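Local coordinates for protein malate Synthase (Haloferax volcanii, PDB 3OYZ) that catalyses the magnesium-dependent Claisen condensation of acetyl-CoA with glyoxylate, followed by hydrolysis of malyl-CoA to malate, in the glyoxylate cycle, at residues Ile399-Phe402 and Gln403-Glu407; Arg110-Val113 and Glu114-Gly118. One frame throughout, in Å; residues are numbered along the deposited sequence.

Interaction 1. Residues Ile399-Phe402 and Gln403-Glu407; sequences ISLF and QDVYE
Phe402 and Tyr406, one turn apart, send their side chains the same way off the helix and lie alongside each other. CG lies anti to the backbone N in both (chi1 172° in Phe402), which sets that shared direction, and their similar second torsions leave the planes 24° from parallel. They are nevertheless slid so far apart, with ring centroids 5.9 Å from each other, that little surface overlaps; the touch comes down to Phe402 CZ beside Tyr406 CD1 at 4.0 Å. Leu401 and Val405 repeat the side-by-side pattern on the neighbouring flank, where Leu401 CD1 meets Val405 CG2 at 4.1 Å. Gln403 behaves differently. Its CG sits beside its own backbone N and the chain then runs extended, back over the preceding turn, so that the Gln403 side chain slants across that of Ile399, bringing Gln403 NE2 to 3.7 Å from Ile399 CG2. That amide nitrogen is held by two carbonyls, those of Ala428 and Val431. All of this belongs to the single alpha-helix 397-408, whose i to i+4 bonding runs unbroken here: Gln403 N reaches Ile399 O at 2.8 Å and almost straight, Tyr406 N reaches Phe402 O at 2.8 Å, and the two bonds between them are slightly longer. The aromatic flank packs against the C-terminal helices, Phe402 buried and Tyr406 less so: Tyr420 meets the Phe402 ring with planes at about 90°, and His413 stacks on Tyr406. On another side, Asp404 OD2 takes a salt bridge from Arg8 and a hydrogen bond from Phe10 N, both of a neighbouring subunit.

Interaction 2. Residues Arg110-Val113 and Glu114-Gly118; sequences RGAV and EHIHG
Ala112 O accepts the backbone N-H of His115 at 2.9 Å, with the donor standing above the carbonyl plane. A second such bond follows one residue on, Ile116 N to Val113 O at 3.1 Å, and here the donor rises still farther from the plane, by 65°. Two successive i to i+3 bonds wind residues 112-116 into tight consecutive turns of the 3-10 kind, closing the connection between helix 92-105 and strand 118-121, one of the parallel strands of the TIM barrel. Gly111 enters these turns with a positive phi of 71°, a backbone shape that favours glycine. The His115 side chain turns back toward the start of the turn: with CG beside its own backbone N (chi1 -44°), His115 CD2 comes within 3.6 Å of Gly111 O. One face of the imidazole has Glu114 CG 3.9 Å above it, displaced toward the rim, while Ile70 of helix 59-73 and Ala75 also touch the side chain. An alanine here would keep the backbone bond to Ala112 but would probably leave Glu114 CG and Ile70 without the ring they pack against, opening a gap beside the Gly111 carbonyl. Glu114 itself bends at its second torsion, and its chain crosses that of Val113 at about a right angle; the placement of its carboxylate against Gly111 is doubtful, the model being too tight there. Ile116 points toward residues 110-113, its CG1 3.6 Å from Ala112 O and its CD1 4.5 Å from Ala112 CB. Ala112 and Ile116 both touch Ile70, and Pro83 also meets Ile116.

How the interactions relate
Along the chain interaction 2 comes first, in the loop leading into a barrel strand, and interaction 1 far later, in the C-terminal helices. Their centres are 48 Å apart, their nearest atoms about 33 Å, and they lie on opposite sides of the chain's centre, sharing no helix, strand or sheet. Residues 110-118 lead into strand 118-121 of the parallel barrel sheet, with the Ile116 side chain about 11 Å from that of Arg84, a glyoxylate-binding residue. Residues 399-407 belong to helix 397-408, away from the annotated sites but against a second subunit, whereas no other chain of the assembly touches interaction 2. One contact thus shapes a barrel connection, the other a helix at the subunit interface.

Interaction 1. Residues Ile399-Phe402 and Gln403-Glu407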
loop_
_atom_site.group_PDB
_atom_site.type_symbol
_atom_site.label_atom_id
_atom_site.label_comp_id
_atom_site.label_asym_id
_atom_site.label_seq_id
_atom_site.Cartn_x
_atom_site.Cartn_y
_atom_site.Cartn_z
ATOM N N ILE A 399 -21.320 -16.010 -4.571
ATOM C CA ILE A 399 -22.304 -16.558 -5.499
ATOM C C ILE A 399 -21.933 -16.364 -6.980
ATOM O O ILE A 399 -22.056 -17.321 -7.747
ATOM C CB ILE A 399 -23.717 -15.929 -5.312
ATOM C CG1 ILE A 399 -24.216 -16.102 -3.876
ATOM C CG2 ILE A 399 -24.724 -16.499 -6.349
ATOM C CD1 ILE A 399 -23.804 -17.409 -3.233
ATOM N N SER A 400 -21.537 -15.144 -7.381
ATOM C CA SER A 400 -21.085 -14.893 -8.747
ATOM C C SER A 400 -19.913 -15.776 -9.128
ATOM O O SER A 400 -19.844 -16.238 -10.245
ATOM C CB SER A 400 -20.684 -13.430 -8.966
ATOM O OG SER A 400 -21.765 -12.625 -8.558
ATOM N N LEU A 401 -19.017 -16.052 -8.188
ATOM C CA LEU A 401 -17.937 -16.948 -8.459
ATOM C C LEU A 401 -18.485 -18.369 -8.639
ATOM O O LEU A 401 -18.056 -19.062 -9.547
ATOM C CB LEU A 401 -16.935 -16.921 -7.311
ATOM C CG LEU A 401 -16.077 -18.159 -7.396
ATOM C CD1 LEU A 401 -14.966 -18.016 -8.359
ATOM C CD2 LEU A 401 -15.475 -18.525 -6.071
ATOM N N PHE A 402 -19.353 -18.815 -7.744
ATOM C CA PHE A 402 -19.914 -20.162 -7.890
ATOM C C PHE A 402 -20.564 -20.286 -9.274
ATOM O O PHE A 402 -20.270 -21.194 -10.040
ATOM C CB PHE A 402 -20.957 -20.470 -6.796
ATOM C CG PHE A 402 -21.677 -21.773 -7.056
ATOM C CD1 PHE A 402 -21.101 -22.971 -6.672
ATOM C CD2 PHE A 402 -22.850 -21.807 -7.806
ATOM C CE1 PHE A 402 -21.719 -24.201 -6.949
ATOM C CE2 PHE A 402 -23.493 -23.033 -8.090
ATOM C CZ PHE A 402 -22.909 -24.219 -7.701
ATOM N N GLN A 403 -21.423 -19.348 -9.628
ATOM C CA GLN A 403 -22.066 -19.353 -10.941
ATOM C C GLN A 403 -21.134 -19.387 -12.152
ATOM O O GLN A 403 -21.384 -20.168 -13.095
ATOM C CB GLN A 403 -22.977 -18.136 -11.065
ATOM C CG GLN A 403 -24.235 -18.148 -10.185
ATOM C CD GLN A 403 -24.958 -16.819 -10.250
ATOM O OE1 GLN A 403 -24.413 -15.841 -10.756
ATOM N NE2 GLN A 403 -26.174 -16.765 -9.735
ATOM N N ASP A 404 -20.081 -18.556 -12.127
ATOM C CA ASP A 404 -19.034 -18.580 -13.134
ATOM C C ASP A 404 -18.457 -19.968 -13.303
ATOM O O ASP A 404 -18.236 -20.382 -14.434
ATOM C CB ASP A 404 -17.852 -17.639 -12.823
ATOM C CG ASP A 404 -16.912 -17.488 -14.002
ATOM O OD1 ASP A 404 -17.376 -17.093 -15.085
ATOM O OD2 ASP A 404 -15.700 -17.777 -13.926
ATOM N N VAL A 405 -18.135 -20.613 -12.189
ATOM C CA VAL A 405 -17.526 -21.921 -12.117
ATOM C C VAL A 405 -18.480 -23.011 -12.635
ATOM O O VAL A 405 -18.110 -23.836 -13.451
ATOM C CB VAL A 405 -17.152 -22.265 -10.670
ATOM C CG1 VAL A 405 -16.874 -23.767 -10.594
ATOM C CG2 VAL A 405 -15.906 -21.511 -10.202
ATOM N N TYR A 406 -19.724 -22.990 -12.182
ATOM C CA TYR A 406 -20.726 -23.926 -12.692
ATOM C C TYR A 406 -20.902 -23.787 -14.213
ATOM O O TYR A 406 -20.729 -24.771 -14.936
ATOM C CB TYR A 406 -22.032 -23.754 -11.911
ATOM C CG TYR A 406 -23.015 -24.896 -12.071
ATOM C CD1 TYR A 406 -22.922 -26.041 -11.281
ATOM C CD2 TYR A 406 -24.051 -24.814 -13.002
ATOM C CE1 TYR A 406 -23.833 -27.084 -11.440
ATOM C CE2 TYR A 406 -24.962 -25.858 -13.178
ATOM C CZ TYR A 406 -24.838 -26.984 -12.399
ATOM O OH TYR A 406 -25.736 -28.018 -12.572
ATOM N N GLU A 407 -21.191 -22.582 -14.705
ATOM C CA GLU A 407 -21.259 -22.287 -16.140
ATOM C C GLU A 407 -20.082 -22.762 -17.007
ATOM O O GLU A 407 -20.258 -23.162 -18.164
ATOM C CB GLU A 407 -21.484 -20.778 -16.352
ATOM C CG GLU A 407 -22.966 -20.392 -16.365
ATOM C CD GLU A 407 -23.287 -18.918 -16.094
ATOM O OE1 GLU A 407 -22.620 -18.296 -15.241
ATOM O OE2 GLU A 407 -24.237 -18.383 -16.722
#

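Interaction 2. Residues Arg110-Val113 and Glu114-Gly118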
loop_
_atom_site.group_PDB
_atom_site.type_symbol
_atom_site.label_atom_id
_atom_site.label_comp_id
_atom_site.label_asym_id
_atom_site.label_seq_id
_atom_site.Cartn_x
_atom_site.Cartn_y
_atom_site.Cartn_z
ATOM N N ARG A 110 -36.230 28.481 -3.039
ATOM C CA ARG A 110 -36.738 27.492 -2.072
ATOM C C ARG A 110 -36.150 27.535 -0.672
ATOM O O ARG A 110 -36.600 26.807 0.208
ATOM C CB ARG A 110 -36.830 26.086 -2.665
ATOM C CG ARG A 110 -37.755 26.206 -3.864
ATOM C CD ARG A 110 -37.752 25.049 -4.844
ATOM N NE ARG A 110 -38.169 23.755 -4.302
ATOM C CZ ARG A 110 -39.116 23.557 -3.387
ATOM N NH1 ARG A 110 -39.806 24.572 -2.862
ATOM N NH2 ARG A 110 -39.379 22.309 -3.010
ATOM N N GLY A 111 -35.167 28.402 -0.470
ATOM C CA GLY A 111 -34.560 28.616 0.820
ATOM C C GLY A 111 -33.666 27.533 1.408
ATOM O O GLY A 111 -33.229 27.667 2.557
ATOM N N ALA A 112 -33.396 26.457 0.669
ATOM C CA ALA A 112 -32.387 25.504 1.139
ATOM C C ALA A 112 -30.900 25.851 0.868
ATOM O O ALA A 112 -30.058 25.610 1.749
ATOM C CB ALA A 112 -32.762 24.110 0.733
ATOM N N VAL A 113 -30.572 26.505 -0.255
ATOM C CA VAL A 113 -29.185 26.585 -0.757
ATOM C C VAL A 113 -28.277 27.452 0.085
ATOM O O VAL A 113 -27.061 27.174 0.259
ATOM C CB VAL A 113 -29.098 27.033 -2.248
ATOM C CG1 VAL A 113 -29.556 28.492 -2.452
ATOM C CG2 VAL A 113 -27.647 26.833 -2.758
ATOM N N GLU A 114 -28.887 28.487 0.692
ATOM C CA GLU A 114 -28.164 29.296 1.640
ATOM C C GLU A 114 -27.605 28.510 2.825
ATOM O O GLU A 114 -26.672 29.006 3.445
ATOM C CB GLU A 114 -29.006 30.519 2.116
ATOM C CG GLU A 114 -30.497 30.250 2.146
ATOM C CD GLU A 114 -31.167 30.303 0.768
ATOM O OE1 GLU A 114 -31.162 31.324 0.043
ATOM O OE2 GLU A 114 -31.760 29.293 0.377
ATOM N N HIS A 115 -28.127 27.322 3.143
ATOM C CA HIS A 115 -27.587 26.533 4.256
ATOM C C HIS A 115 -26.830 25.238 3.820
ATOM O O HIS A 115 -26.554 24.351 4.648
ATOM C CB HIS A 115 -28.708 26.154 5.257
ATOM C CG HIS A 115 -29.631 27.302 5.554
ATOM N ND1 HIS A 115 -29.198 28.482 6.111
ATOM C CD2 HIS A 115 -30.946 27.481 5.276
ATOM C CE1 HIS A 115 -30.194 29.349 6.158
ATOM N NE2 HIS A 115 -31.270 28.758 5.671
ATOM N N ILE A 116 -26.550 25.119 2.523
ATOM C CA ILE A 116 -25.854 23.939 1.936
ATOM C C ILE A 116 -24.414 24.332 1.587
ATOM O O ILE A 116 -24.183 25.309 0.921
ATOM C CB ILE A 116 -26.580 23.403 0.706
ATOM C CG1 ILE A 116 -27.856 22.762 1.253
ATOM C CG2 ILE A 116 -25.799 22.275 -0.024
ATOM C CD1 ILE A 116 -28.759 22.145 0.235
ATOM N N HIS A 117 -23.431 23.621 2.107
ATOM C CA HIS A 117 -22.075 23.987 1.774
ATOM C C HIS A 117 -21.568 23.223 0.521
ATOM O O HIS A 117 -20.506 23.608 0.019
ATOM C CB HIS A 117 -21.146 23.607 2.920
ATOM C CG HIS A 117 -20.909 24.711 3.912
ATOM N ND1 HIS A 117 -21.875 25.119 4.815
ATOM C CD2 HIS A 117 -19.797 25.421 4.201
ATOM C CE1 HIS A 117 -21.383 26.077 5.582
ATOM N NE2 HIS A 117 -20.120 26.273 5.234
ATOM N N GLY A 118 -22.198 22.112 0.148
ATOM C CA GLY A 118 -21.758 21.364 -1.065
ATOM C C GLY A 118 -22.487 20.050 -1.164
ATOM O O GLY A 118 -23.552 19.848 -0.527
#